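Local coordinates for protein putative glycoside hydrolase (Bacteroides thetaiotaomicron VPI-5482, PDB 3HBZ) that is of unproven function but binds calcium and, as a putative glycoside hydrolase, may play a role in carbohydrate metabolism, at residues A[197-210]-A[244-258]. Numbering follows the deposited sequence.
With ACT (acetate ion), chain H.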
# COMPACT_ATOMS: atom_id res chain seq x y z
N LEU A 197 10.92 -7.54 0.10
CA LEU A 197 11.23 -6.12 -0.01
C LEU A 197 10.75 -5.54 -1.36
O LEU A 197 10.57 -4.34 -1.45
CB LEU A 197 12.73 -5.90 0.13
CG LEU A 197 13.43 -6.20 1.47
CD1 LEU A 197 14.99 -5.99 1.33
CD2 LEU A 197 12.86 -5.36 2.66
N LYS A 198 10.66 -6.39 -2.39
CA LYS A 198 10.09 -6.01 -3.69
C LYS A 198 8.57 -6.01 -3.67
O LYS A 198 7.95 -5.43 -4.55
CB LYS A 198 10.55 -6.95 -4.80
CG LYS A 198 12.10 -7.07 -5.00
CD LYS A 198 12.71 -5.82 -5.48
CE LYS A 198 12.67 -5.65 -7.00
NZ LYS A 198 13.05 -4.19 -7.22
N ALA A 199 7.97 -6.66 -2.68
CA ALA A 199 6.52 -6.73 -2.56
C ALA A 199 5.89 -5.39 -2.19
O ALA A 199 4.76 -5.11 -2.59
CB ALA A 199 6.13 -7.79 -1.53
N THR A 200 6.58 -4.59 -1.39
CA THR A 200 6.07 -3.28 -0.96
C THR A 200 6.45 -2.22 -1.98
O THR A 200 7.57 -1.70 -1.96
CB THR A 200 6.57 -2.89 0.45
OG1 THR A 200 7.98 -2.95 0.47
CG2 THR A 200 6.08 -3.87 1.49
N LYS A 201 5.50 -1.87 -2.85
CA LYS A 201 5.73 -0.90 -3.88
C LYS A 201 5.26 0.45 -3.40
O LYS A 201 4.08 0.67 -3.22
CB LYS A 201 5.04 -1.28 -5.18
CG LYS A 201 5.61 -2.57 -5.79
CD LYS A 201 4.97 -2.91 -7.13
CE LYS A 201 5.83 -3.93 -7.92
NZ LYS A 201 5.13 -4.52 -9.13
N PHE A 202 6.20 1.35 -3.18
CA PHE A 202 5.94 2.62 -2.53
C PHE A 202 5.74 3.74 -3.53
O PHE A 202 6.64 4.06 -4.35
CB PHE A 202 7.15 3.02 -1.66
CG PHE A 202 7.48 2.05 -0.53
CD1 PHE A 202 6.49 1.57 0.32
CD2 PHE A 202 8.81 1.67 -0.30
CE1 PHE A 202 6.79 0.70 1.39
CE2 PHE A 202 9.12 0.81 0.79
CZ PHE A 202 8.12 0.33 1.62
N GLY A 203 4.57 4.36 -3.45
CA GLY A 203 4.36 5.70 -4.01
C GLY A 203 3.26 5.77 -5.05
O GLY A 203 3.07 4.82 -5.79
N LEU A 204 2.58 6.92 -5.12
CA LEU A 204 1.65 7.20 -6.19
C LEU A 204 1.92 8.64 -6.66
O LEU A 204 2.58 9.42 -5.96
CB LEU A 204 0.21 7.04 -5.71
CG LEU A 204 -0.29 5.59 -5.48
CD1 LEU A 204 -1.75 5.59 -4.89
CD2 LEU A 204 -0.20 4.78 -6.76
N PRO A 205 1.42 8.99 -7.85
CA PRO A 205 1.74 10.32 -8.38
C PRO A 205 1.19 11.46 -7.51
O PRO A 205 0.10 11.33 -6.96
CB PRO A 205 1.10 10.31 -9.77
CG PRO A 205 1.08 8.87 -10.13
CD PRO A 205 0.74 8.16 -8.85
N PHE A 206 2.00 12.52 -7.35
CA PHE A 206 1.65 13.68 -6.51
C PHE A 206 2.10 14.94 -7.23
O PHE A 206 3.25 15.01 -7.69
CB PHE A 206 2.33 13.55 -5.14
CG PHE A 206 1.89 14.57 -4.13
CD1 PHE A 206 0.57 14.61 -3.69
CD2 PHE A 206 2.80 15.52 -3.63
CE1 PHE A 206 0.15 15.59 -2.76
CE2 PHE A 206 2.41 16.48 -2.72
CZ PHE A 206 1.05 16.53 -2.28
N ARG A 207 1.21 15.92 -7.37
CA ARG A 207 1.51 17.10 -8.21
C ARG A 207 1.68 18.41 -7.42
O ARG A 207 1.55 19.48 -7.96
CB ARG A 207 0.46 17.28 -9.32
CG ARG A 207 0.34 16.09 -10.28
CD ARG A 207 -0.78 16.30 -11.31
NE ARG A 207 -1.17 15.03 -11.96
CZ ARG A 207 -1.09 14.74 -13.26
NH1 ARG A 207 -0.63 15.63 -14.13
NH2 ARG A 207 -1.48 13.55 -13.71
N HIS A 208 2.04 18.31 -6.14
CA HIS A 208 2.42 19.50 -5.33
C HIS A 208 3.79 19.23 -4.67
O HIS A 208 4.28 18.11 -4.75
CB HIS A 208 1.38 19.79 -4.24
CG HIS A 208 -0.02 19.84 -4.75
ND1 HIS A 208 -0.50 20.88 -5.52
CD2 HIS A 208 -1.05 18.95 -4.62
CE1 HIS A 208 -1.77 20.65 -5.83
NE2 HIS A 208 -2.13 19.49 -5.30
N ILE A 209 4.34 20.24 -4.01
CA ILE A 209 5.61 20.15 -3.33
C ILE A 209 5.28 19.90 -1.87
O ILE A 209 4.81 20.81 -1.18
CB ILE A 209 6.45 21.43 -3.47
CG1 ILE A 209 6.81 21.69 -4.94
CG2 ILE A 209 7.75 21.31 -2.65
CD1 ILE A 209 7.54 23.02 -5.19
N PRO A 210 5.48 18.65 -1.41
CA PRO A 210 5.22 18.38 -0.04
C PRO A 210 6.27 19.05 0.85
O PRO A 210 7.46 19.05 0.51
CB PRO A 210 5.29 16.85 0.02
CG PRO A 210 6.22 16.48 -1.00
CD PRO A 210 6.10 17.50 -2.08
N ILE A 244 8.61 9.80 1.20
CA ILE A 244 9.60 10.02 0.13
C ILE A 244 8.88 10.61 -1.08
O ILE A 244 7.69 10.41 -1.28
CB ILE A 244 10.35 8.74 -0.23
CG1 ILE A 244 9.36 7.63 -0.66
CG2 ILE A 244 11.18 8.24 0.93
CD1 ILE A 244 10.03 6.28 -1.05
N MSE A 245 9.62 11.40 -1.84
CA MSE A 245 9.21 11.91 -3.14
C MSE A 245 10.34 11.52 -4.10
O MSE A 245 11.53 11.75 -3.80
CB MSE A 245 9.09 13.40 -3.12
CG MSE A 245 8.40 13.94 -4.35
SE MSE A 245 8.42 15.82 -4.30
CE MSE A 245 7.16 16.14 -5.79
N TYR A 246 9.96 10.90 -5.21
CA TYR A 246 10.91 10.54 -6.25
C TYR A 246 10.34 10.73 -7.64
O TYR A 246 9.13 10.67 -7.87
CB TYR A 246 11.36 9.07 -6.07
CG TYR A 246 10.24 8.07 -6.15
CD1 TYR A 246 9.44 7.78 -5.05
CD2 TYR A 246 9.93 7.43 -7.36
CE1 TYR A 246 8.40 6.82 -5.13
CE2 TYR A 246 8.86 6.50 -7.45
CZ TYR A 246 8.12 6.19 -6.35
OH TYR A 246 7.06 5.30 -6.50
N GLU A 247 11.24 10.92 -8.59
CA GLU A 247 10.91 11.02 -9.98
C GLU A 247 10.78 9.62 -10.62
O GLU A 247 11.65 8.77 -10.47
CB GLU A 247 12.02 11.79 -10.69
CG GLU A 247 11.68 12.00 -12.17
CD GLU A 247 12.68 12.91 -12.89
OE1 GLU A 247 13.55 13.49 -12.21
OE2 GLU A 247 12.56 13.03 -14.13
N THR A 248 9.67 9.39 -11.34
CA THR A 248 9.45 8.13 -12.02
C THR A 248 10.06 8.19 -13.42
O THR A 248 10.39 9.24 -13.91
CB THR A 248 7.95 7.80 -12.12
OG1 THR A 248 7.28 8.88 -12.75
CG2 THR A 248 7.34 7.59 -10.74
N SER A 249 10.27 7.02 -14.01
CA SER A 249 10.70 6.92 -15.39
C SER A 249 10.29 5.54 -15.88
O SER A 249 9.74 4.75 -15.13
CB SER A 249 12.21 7.02 -15.48
OG SER A 249 12.78 5.94 -14.75
N GLU A 250 10.61 5.27 -17.13
CA GLU A 250 10.39 3.97 -17.72
C GLU A 250 11.07 2.89 -16.90
O GLU A 250 10.45 1.89 -16.60
CB GLU A 250 10.88 3.96 -19.19
CG GLU A 250 10.20 2.88 -20.04
CD GLU A 250 10.80 2.73 -21.44
OE1 GLU A 250 11.45 3.68 -21.93
OE2 GLU A 250 10.63 1.64 -22.04
N SER A 251 12.32 3.10 -16.48
CA SER A 251 13.01 2.09 -15.65
C SER A 251 12.66 2.10 -14.16
O SER A 251 12.89 1.10 -13.46
CB SER A 251 14.51 2.24 -15.81
OG SER A 251 14.87 3.60 -15.79
N VAL A 252 12.09 3.21 -13.65
CA VAL A 252 11.76 3.32 -12.24
C VAL A 252 10.32 3.78 -12.11
O VAL A 252 10.06 5.00 -12.02
CB VAL A 252 12.68 4.32 -11.51
CG1 VAL A 252 12.39 4.27 -9.99
CG2 VAL A 252 14.20 4.07 -11.83
N PRO A 253 9.38 2.82 -12.17
CA PRO A 253 7.96 3.15 -12.04
C PRO A 253 7.52 3.27 -10.59
O PRO A 253 6.44 3.81 -10.30
CB PRO A 253 7.25 1.97 -12.73
CG PRO A 253 8.25 0.83 -12.64
CD PRO A 253 9.59 1.45 -12.73
N THR A 254 8.33 2.70 -9.70
CA THR A 254 8.08 2.70 -8.28
C THR A 254 9.42 2.49 -7.56
O THR A 254 10.40 2.09 -8.16
CB THR A 254 7.12 1.56 -7.93
OG1 THR A 254 6.77 1.69 -6.57
CG2 THR A 254 7.78 0.14 -8.19
N LEU A 255 9.46 2.80 -6.27
CA LEU A 255 10.53 2.38 -5.38
C LEU A 255 9.89 1.30 -4.53
O LEU A 255 8.65 1.10 -4.55
CB LEU A 255 11.02 3.56 -4.52
CG LEU A 255 11.68 4.69 -5.34
CD1 LEU A 255 12.34 5.72 -4.43
CD2 LEU A 255 12.71 4.11 -6.36
N ASP A 256 10.74 0.60 -3.78
CA ASP A 256 10.32 -0.47 -2.87
C ASP A 256 11.22 -0.61 -1.67
O ASP A 256 12.04 0.30 -1.38
CB ASP A 256 10.19 -1.77 -3.63
CG ASP A 256 11.48 -2.17 -4.32
OD1 ASP A 256 12.57 -1.91 -3.79
OD2 ASP A 256 11.35 -2.79 -5.38
N GLY A 257 11.07 -1.71 -0.94
CA GLY A 257 11.91 -1.91 0.23
C GLY A 257 13.41 -2.02 -0.02
O GLY A 257 14.19 -1.91 0.91
N THR A 258 13.84 -2.19 -1.26
CA THR A 258 15.26 -2.30 -1.49
C THR A 258 15.89 -0.91 -1.68
O THR A 258 17.10 -0.82 -1.63
CB THR A 258 15.62 -3.12 -2.76
OG1 THR A 258 15.20 -2.37 -3.90
CG2 THR A 258 14.97 -4.51 -2.75
C ACT H . -2.07 15.29 -6.23
O ACT H . -1.35 15.96 -6.88
OXT ACT H . -2.17 14.18 -6.86
CH3 ACT H . -2.66 15.76 -4.86
O HOH W 1 9.17 -3.70 -6.43
O HOH W 2 4.02 2.25 -6.56
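Lys198 and Asp256 supply the charged part of this contact: the lysine chain, bent at chi2 and chi3 (-67° and -85°), curls back so that NZ meets the syn lone pair of Asp256 OD2 at 2.9 Å. A water joins the same oxygen to Lys198 O, while Asp256 OD1 takes both OG1 and the backbone N of Thr258, the latter closing an Asx turn. With an alanine at position 256, the Lys198 ammonium would probably lose its mate, and Thr258 N and OG1 their acceptor. Among backbone bonds, Gly257 N reaches Leu197 O at 2.7 Å, and Phe202 N reaches Leu255 O at 2.8 Å in a single antiparallel bridge. The pair illustrates how one such bridge, helped by side-chain bonds, can fasten a loop, here the one after strand 240-247, along a strand, 200-205, within the putative carbohydrate metabolism domain; strand 306-313 pairs with both strands. Tyr246 OH donates to a lone pair of Phe202 O, in the carbonyl plane, at 2.5 Å, and is also hydrogen-bonded to Asn307 ND2. Phe202 CE2 packs 3.5 Å from Asp256 C, against the peptide leading into Gly257. In an apolar contact, the extended selenomethionine Met245 brings SE to within 3.6 Å of Pro210 CD.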